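Local coordinates for protein BH2851 (Bacillus halodurans, PDB 2GFG) that is of unknown function but, as a putative adenylate cyclase of the CYTH family, may act on triphosphate-bearing substrates in its antiparallel barrel, at residues Y40-T43 with Q47-K50; L90-A95 with L116-T121. All blocks are in the same frame, centred on the assembly; numbering follows the deposited sequence.

Both contacts join a helix to the eight-stranded antiparallel barrel of the CYTH domain, on the same side of the chain's centre. Their own centres are about 12 Å apart. Interaction 1 comes first along the chain and joins the end of strand 34-42 to the short helix 47-50. Interaction 2 follows it and sets helix 85-94 against the start of strand 117-131. The two strands are neighbours in the sheet. Tyr-40 of interaction 1 forms probable backbone hydrogen bonds with Ile-119 and Gly-120 of interaction 2. The ring of Phe-41 also packs on the carbonyl of Ala-91. Two helices are thus fastened to one strand pair of the barrel wall.

Interaction 1. Residues Y40-T43 with Q47-K50; sequences YFET and QLKK
Two torsions carry the Glu-42 carboxylate to the backbone of Leu-48 and Lys-49. CG stands anti to the backbone N (chi1 -179°), and the chain then bends at chi2 (59°). The carboxylate thereby faces the first turn of helix 47-50. Its two oxygens divide the work. Glu-42 OE1 accepts the N-H of Leu-48 through its syn lone pair at 3.0 Å from Leu-48 N. Glu-42 OE2 also uses its syn lone pair, for Lys-49, with Lys-49 N 2.9 Å away. The anti lone pair of Glu-42 OE1 takes a third N-H, that of Thr-43, at 2.8 Å from Thr-43 N. Three backbone bonds thus grip the carboxylate and fix its rotation.

Thr-43 continues the pattern. Its OG1 sits between its own backbone N and carbonyl carbon, and there it meets the N-H of Gln-47. The bond from Gln-47 N to Thr-43 OG1 is 2.9 Å and nearly straight, at 166°. The same hydroxyl is hydrogen-bonded to Asp-45 in the connecting turn.

Leu-48 packs its carbons against oxygens of the strand segment. Its CB lies 3.3 Å from Glu-42 OE2 as the two side chains run past each other in opposite directions. Leu-48 CD1 reaches the carbonyl of Phe-41, 3.3 Å from Phe-41 O. Its apolar packing is on Leu-55 and Leu-116.

With an alanine here in place of Glu-42, the N-H groups of Leu-48, Lys-49 and Thr-43 would probably lose their carboxylate acceptors, and the start of the helix would be freer to shift.

Glu-42 is buried, and its carboxylate is met by N-H groups at the amino end of a helix. That surrounding would probably stabilise a negative charge. The strand end therefore holds the short helix through polar bonds to its opening N-H groups.

Interaction 2. Residues L90-A95 with L116-T121; sequences LALESA and LKHIGT
The CB of His-118 points toward helix 85-94, and its ring lies beneath a methyl of Leu-92, the two side chains crossing at an angle. CB of His-118 lies 3.7 Å from Leu-92 O. A chi1 of -177° swings the ring away from the backbone N and under Leu-92 CD2. CG and CD2 of His-118 are each 3.9 Å from Leu-92 CD2. ND1, CE1 and NE2 of His-118 also lie under Leu-92 CD2, at 4.0 to 4.2 Å. That methyl sits over the centre of one ring face, 9° off the ring normal, in a CH-pi contact. The opposite face has Gly-120 N above it, offset toward the rim. NE2 of His-118 makes a weak hydrogen bond of 3.1 Å with Thr-121 OG1, at the ring edge and in plane. The ring also meets that of His-39 on the neighbouring strand, while Leu-92 packs on His-39 and Phe-41.

A water accepts the N-H of His-118 at 3.0 Å from His-118 N and donates to Ala-91 O at 3.3 Å. After the helix, Ala-95 leaves helical geometry with a positive phi. Its CB points to the strand and lies 3.3 Å from Leu-116 O.

No direct hydrogen bond joins the two segments. The helix rests on the strand through a CH-pi contact, a close methyl-carbonyl approach and one bridging water, which satisfies the N-H of His-118.

Interaction 1. Residues Y40-T43 with Q47-K50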
ATOM      1  N   TYR A  40       5.675   4.677  -7.433  1.00 43.85           N
ATOM      2  CA  TYR A  40       4.533   5.605  -7.376  1.00 44.49           C
ATOM      3  C   TYR A  40       4.460   6.528  -8.566  1.00 44.47           C
ATOM      4  O   TYR A  40       5.475   6.993  -9.066  1.00 44.50           O
ATOM      5  CB  TYR A  40       4.583   6.420  -6.092  1.00 46.00           C
ATOM      6  CG  TYR A  40       4.579   5.569  -4.851  1.00 45.54           C
ATOM      7  CD1 TYR A  40       3.590   4.592  -4.654  1.00 44.29           C
ATOM      8  CD2 TYR A  40       5.540   5.745  -3.855  1.00 43.82           C
ATOM      9  CE1 TYR A  40       3.578   3.793  -3.515  1.00 47.53           C
ATOM     10  CE2 TYR A  40       5.533   4.955  -2.698  1.00 46.24           C
ATOM     11  CZ  TYR A  40       4.548   3.975  -2.538  1.00 46.76           C
ATOM     12  OH  TYR A  40       4.535   3.183  -1.412  1.00 49.50           O
ATOM     13  N   PHE A  41       3.229   6.791  -9.017  1.00 44.83           N
ATOM     14  CA  PHE A  41       2.978   7.680 -10.133  1.00 45.64           C
ATOM     15  C   PHE A  41       2.065   8.817  -9.706  1.00 46.62           C
ATOM     16  O   PHE A  41       1.120   8.617  -8.937  1.00 47.75           O
ATOM     17  CB  PHE A  41       2.355   6.916 -11.287  1.00 46.00           C
ATOM     18  CG  PHE A  41       3.254   5.883 -11.870  1.00 45.04           C
ATOM     19  CD1 PHE A  41       4.033   6.170 -12.991  1.00 46.95           C
ATOM     20  CD2 PHE A  41       3.383   4.635 -11.270  1.00 47.64           C
ATOM     21  CE1 PHE A  41       4.891   5.209 -13.532  1.00 48.06           C
ATOM     22  CE2 PHE A  41       4.240   3.674 -11.804  1.00 49.62           C
ATOM     23  CZ  PHE A  41       5.000   3.974 -12.940  1.00 48.39           C
ATOM     24  N   GLU A  42       2.348  10.006 -10.214  1.00 46.48           N
ATOM     25  CA  GLU A  42       1.593  11.186  -9.867  1.00 47.97           C
ATOM     26  C   GLU A  42       1.933  12.315 -10.842  1.00 47.80           C
ATOM     27  O   GLU A  42       2.981  12.282 -11.499  1.00 48.33           O
ATOM     28  CB  GLU A  42       1.919  11.600  -8.400  1.00 48.84           C
ATOM     29  CG  GLU A  42       1.172  12.819  -7.859  1.00 51.44           C
ATOM     30  CD  GLU A  42      -0.347  12.669  -7.883  1.00 50.85           C
ATOM     31  OE1 GLU A  42      -0.938  12.771  -8.978  1.00 50.00           O
ATOM     32  OE2 GLU A  42      -0.954  12.587  -6.787  1.00 48.71           O
ATOM     33  N   THR A  43       1.003  13.260 -10.996  1.00 47.80           N
ATOM     34  CA  THR A  43       1.235  14.470 -11.799  1.00 48.02           C
ATOM     35  C   THR A  43       2.032  15.494 -10.995  1.00 48.97           C
ATOM     36  O   THR A  43       2.142  15.381  -9.783  1.00 48.81           O
ATOM     37  CB  THR A  43      -0.113  15.121 -12.260  1.00 47.96           C
ATOM     38  OG1 THR A  43      -0.875  15.528 -11.119  1.00 46.65           O
ATOM     39  CG2 THR A  43      -0.936  14.133 -13.087  1.00 48.27           C
ATOM     40  N   GLN A  47      -2.530  15.507  -8.789  1.00 50.19           N
ATOM     41  CA  GLN A  47      -3.989  15.339  -9.053  1.00 50.03           C
ATOM     42  C   GLN A  47      -4.599  14.115  -8.353  1.00 48.92           C
ATOM     43  O   GLN A  47      -5.727  14.186  -7.848  1.00 48.63           O
ATOM     44  CB  GLN A  47      -4.276  15.284 -10.562  1.00 50.81           C
ATOM     45  CG  GLN A  47      -4.133  16.637 -11.250  1.00 54.30           C
ATOM     46  CD  GLN A  47      -4.636  16.654 -12.694  1.00 57.29           C
ATOM     47  OE1 GLN A  47      -3.959  17.167 -13.591  1.00 56.01           O
ATOM     48  NE2 GLN A  47      -5.849  16.125 -12.915  1.00 59.16           N
ATOM     49  N   LEU A  48      -3.859  13.002  -8.317  1.00 47.35           N
ATOM     50  CA  LEU A  48      -4.344  11.790  -7.631  1.00 48.31           C
ATOM     51  C   LEU A  48      -4.525  12.047  -6.129  1.00 49.02           C
ATOM     52  O   LEU A  48      -5.502  11.592  -5.530  1.00 49.94           O
ATOM     53  CB  LEU A  48      -3.395  10.604  -7.857  1.00 48.46           C
ATOM     54  CG  LEU A  48      -3.387   9.982  -9.257  1.00 48.79           C
ATOM     55  CD1 LEU A  48      -2.125   9.121  -9.462  1.00 48.71           C
ATOM     56  CD2 LEU A  48      -4.637   9.159  -9.488  1.00 48.71           C
ATOM     57  N   LYS A  49      -3.595  12.802  -5.542  1.00 48.41           N
ATOM     58  CA  LYS A  49      -3.672  13.167  -4.122  1.00 49.56           C
ATOM     59  C   LYS A  49      -4.939  14.011  -3.855  1.00 48.59           C
ATOM     60  O   LYS A  49      -5.663  13.762  -2.898  1.00 48.38           O
ATOM     61  CB  LYS A  49      -2.406  13.949  -3.692  1.00 50.99           C
ATOM     62  CG  LYS A  49      -1.994  13.752  -2.220  1.00 54.49           C
ATOM     63  CD  LYS A  49      -2.815  14.596  -1.268  1.00 57.56           C
ATOM     64  CE  LYS A  49      -2.368  14.396   0.172  1.00 60.04           C
ATOM     65  NZ  LYS A  49      -3.286  15.059   1.136  1.00 62.79           N
ATOM     66  N   LYS A  50      -5.211  14.965  -4.748  1.00 48.05           N
ATOM     67  CA  LYS A  50      -6.388  15.855  -4.625  1.00 49.03           C
ATOM     68  C   LYS A  50      -7.728  15.114  -4.792  1.00 48.42           C
ATOM     69  O   LYS A  50      -8.760  15.592  -4.333  1.00 49.48           O
ATOM     70  CB  LYS A  50      -6.290  17.006  -5.633  1.00 49.26           C
ATOM     71  CG  LYS A  50      -5.152  17.971  -5.331  1.00 51.93           C
ATOM     72  CD  LYS A  50      -4.884  18.912  -6.481  1.00 53.52           C
ATOM     73  CE  LYS A  50      -3.884  20.000  -6.076  1.00 53.89           C
ATOM     74  NZ  LYS A  50      -3.582  20.937  -7.202  1.00 53.53           N
TER

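Interaction 2. Residues L90-A95 with L116-T121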
ATOM      1  N   LEU A  90       8.130   0.174 -19.546  1.00 45.50           N
ATOM      2  CA  LEU A  90       7.623   1.295 -20.381  1.00 45.79           C
ATOM      3  C   LEU A  90       6.949   2.372 -19.542  1.00 45.48           C
ATOM      4  O   LEU A  90       7.154   3.555 -19.773  1.00 45.14           O
ATOM      5  CB  LEU A  90       6.636   0.788 -21.435  1.00 45.89           C
ATOM      6  CG  LEU A  90       7.249   0.308 -22.730  1.00 46.36           C
ATOM      7  CD1 LEU A  90       6.267  -0.526 -23.494  1.00 46.78           C
ATOM      8  CD2 LEU A  90       7.742   1.512 -23.583  1.00 47.43           C
ATOM      9  N   ALA A  91       6.116   1.946 -18.595  1.00 45.58           N
ATOM     10  CA  ALA A  91       5.422   2.872 -17.689  1.00 46.48           C
ATOM     11  C   ALA A  91       6.414   3.629 -16.815  1.00 47.24           C
ATOM     12  O   ALA A  91       6.345   4.852 -16.704  1.00 48.54           O
ATOM     13  CB  ALA A  91       4.416   2.112 -16.817  1.00 46.18           C
ATOM     14  N   LEU A  92       7.371   2.895 -16.242  1.00 47.40           N
ATOM     15  CA  LEU A  92       8.377   3.480 -15.347  1.00 48.15           C
ATOM     16  C   LEU A  92       9.332   4.423 -16.059  1.00 47.60           C
ATOM     17  O   LEU A  92       9.630   5.486 -15.551  1.00 47.33           O
ATOM     18  CB  LEU A  92       9.185   2.370 -14.650  1.00 48.58           C
ATOM     19  CG  LEU A  92       8.406   1.540 -13.630  1.00 52.08           C
ATOM     20  CD1 LEU A  92       9.104   0.180 -13.370  1.00 54.64           C
ATOM     21  CD2 LEU A  92       8.234   2.292 -12.364  1.00 53.12           C
ATOM     22  N   GLU A  93       9.788   4.031 -17.255  1.00 47.40           N
ATOM     23  CA  GLU A  93      10.848   4.783 -17.971  1.00 47.62           C
ATOM     24  C   GLU A  93      10.321   5.904 -18.870  1.00 47.68           C
ATOM     25  O   GLU A  93      11.003   6.921 -19.058  1.00 47.21           O
ATOM     26  CB  GLU A  93      11.709   3.824 -18.798  1.00 47.81           C
ATOM     27  CG  GLU A  93      12.502   2.829 -17.952  1.00 50.42           C
ATOM     28  CD  GLU A  93      13.360   1.859 -18.791  1.00 53.34           C
ATOM     29  OE1 GLU A  93      13.079   1.685 -20.008  1.00 51.17           O
ATOM     30  OE2 GLU A  93      14.291   1.252 -18.218  1.00 54.57           O
ATOM     31  N   SER A  94       9.143   5.701 -19.470  1.00 48.00           N
ATOM     32  CA  SER A  94       8.630   6.640 -20.487  1.00 48.43           C
ATOM     33  C   SER A  94       7.160   7.069 -20.275  1.00 48.79           C
ATOM     34  O   SER A  94       6.553   7.654 -21.167  1.00 49.63           O
ATOM     35  CB  SER A  94       8.800   6.027 -21.882  1.00 48.27           C
ATOM     36  OG  SER A  94       8.045   4.840 -22.008  1.00 48.42           O
ATOM     37  N   ALA A  95       6.610   6.793 -19.087  1.00 49.41           N
ATOM     38  CA  ALA A  95       5.215   7.177 -18.751  1.00 49.67           C
ATOM     39  C   ALA A  95       4.136   6.655 -19.762  1.00 50.42           C
ATOM     40  O   ALA A  95       3.064   7.273 -19.904  1.00 51.85           O
ATOM     41  CB  ALA A  95       5.109   8.704 -18.590  1.00 49.75           C
ATOM     42  N   LEU A 116       1.057  12.001 -15.992  1.00 45.68           N
ATOM     43  CA  LEU A 116       1.528  11.052 -14.961  1.00 45.30           C
ATOM     44  C   LEU A 116       2.964  10.653 -15.222  1.00 45.26           C
ATOM     45  O   LEU A 116       3.368  10.486 -16.370  1.00 45.19           O
ATOM     46  CB  LEU A 116       0.649   9.790 -14.927  1.00 46.30           C
ATOM     47  CG  LEU A 116      -0.740   9.920 -14.313  1.00 46.81           C
ATOM     48  CD1 LEU A 116      -1.561   8.671 -14.604  1.00 48.36           C
ATOM     49  CD2 LEU A 116      -0.652  10.165 -12.813  1.00 47.19           C
ATOM     50  N   LYS A 117       3.738  10.502 -14.148  1.00 45.69           N
ATOM     51  CA  LYS A 117       5.133  10.047 -14.254  1.00 45.50           C
ATOM     52  C   LYS A 117       5.597   9.364 -12.980  1.00 44.43           C
ATOM     53  O   LYS A 117       5.009   9.544 -11.911  1.00 40.84           O
ATOM     54  CB  LYS A 117       6.050  11.219 -14.582  1.00 45.67           C
ATOM     55  CG  LYS A 117       5.972  12.390 -13.588  1.00 48.02           C
ATOM     56  CD  LYS A 117       6.725  13.622 -14.104  1.00 49.65           C
ATOM     57  CE  LYS A 117       6.014  14.265 -15.307  1.00 51.38           C
ATOM     58  NZ  LYS A 117       6.640  15.564 -15.703  1.00 52.90           N
ATOM     59  N   HIS A 118       6.667   8.580 -13.105  1.00 46.35           N
ATOM     60  CA  HIS A 118       7.256   7.890 -11.967  1.00 47.81           C
ATOM     61  C   HIS A 118       7.924   8.905 -11.019  1.00 48.36           C
ATOM     62  O   HIS A 118       8.915   9.540 -11.378  1.00 48.74           O
ATOM     63  CB  HIS A 118       8.267   6.846 -12.444  1.00 48.62           C
ATOM     64  CG  HIS A 118       8.866   6.040 -11.339  1.00 49.88           C
ATOM     65  ND1 HIS A 118      10.216   5.777 -11.260  1.00 52.52           N
ATOM     66  CD2 HIS A 118       8.312   5.500 -10.230  1.00 50.12           C
ATOM     67  CE1 HIS A 118      10.459   5.067 -10.173  1.00 53.94           C
ATOM     68  NE2 HIS A 118       9.321   4.887  -9.530  1.00 54.07           N
ATOM     69  N   ILE A 119       7.348   9.063  -9.818  1.00 49.22           N
ATOM     70  CA  ILE A 119       7.870  10.043  -8.817  1.00 49.80           C
ATOM     71  C   ILE A 119       8.906   9.425  -7.867  1.00 49.23           C
ATOM     72  O   ILE A 119       9.777  10.128  -7.355  1.00 49.96           O
ATOM     73  CB  ILE A 119       6.716  10.737  -7.992  1.00 49.94           C
ATOM     74  CG1 ILE A 119       5.815   9.710  -7.299  1.00 52.36           C
ATOM     75  CG2 ILE A 119       5.884  11.634  -8.906  1.00 51.73           C
ATOM     76  CD1 ILE A 119       4.957  10.307  -6.164  1.00 52.58           C
ATOM     77  N   GLY A 120       8.813   8.110  -7.646  1.00 47.67           N
ATOM     78  CA  GLY A 120       9.801   7.400  -6.831  1.00 45.51           C
ATOM     79  C   GLY A 120       9.351   6.020  -6.386  1.00 44.41           C
ATOM     80  O   GLY A 120       8.223   5.606  -6.652  1.00 41.26           O
ATOM     81  N   THR A 121      10.230   5.339  -5.650  1.00 43.80           N
ATOM     82  CA  THR A 121      10.018   3.955  -5.254  1.00 46.03           C
ATOM     83  C   THR A 121      10.233   3.754  -3.749  1.00 45.68           C
ATOM     84  O   THR A 121      11.263   4.136  -3.203  1.00 46.35           O
ATOM     85  CB  THR A 121      10.963   3.009  -6.030  1.00 46.31           C
ATOM     86  OG1 THR A 121      10.789   3.216  -7.432  1.00 52.17           O
ATOM     87  CG2 THR A 121      10.678   1.528  -5.695  1.00 45.35           C
TER
HETATM   88  O   HOH W   1       7.388   7.845 -15.911  1.00 41.48           O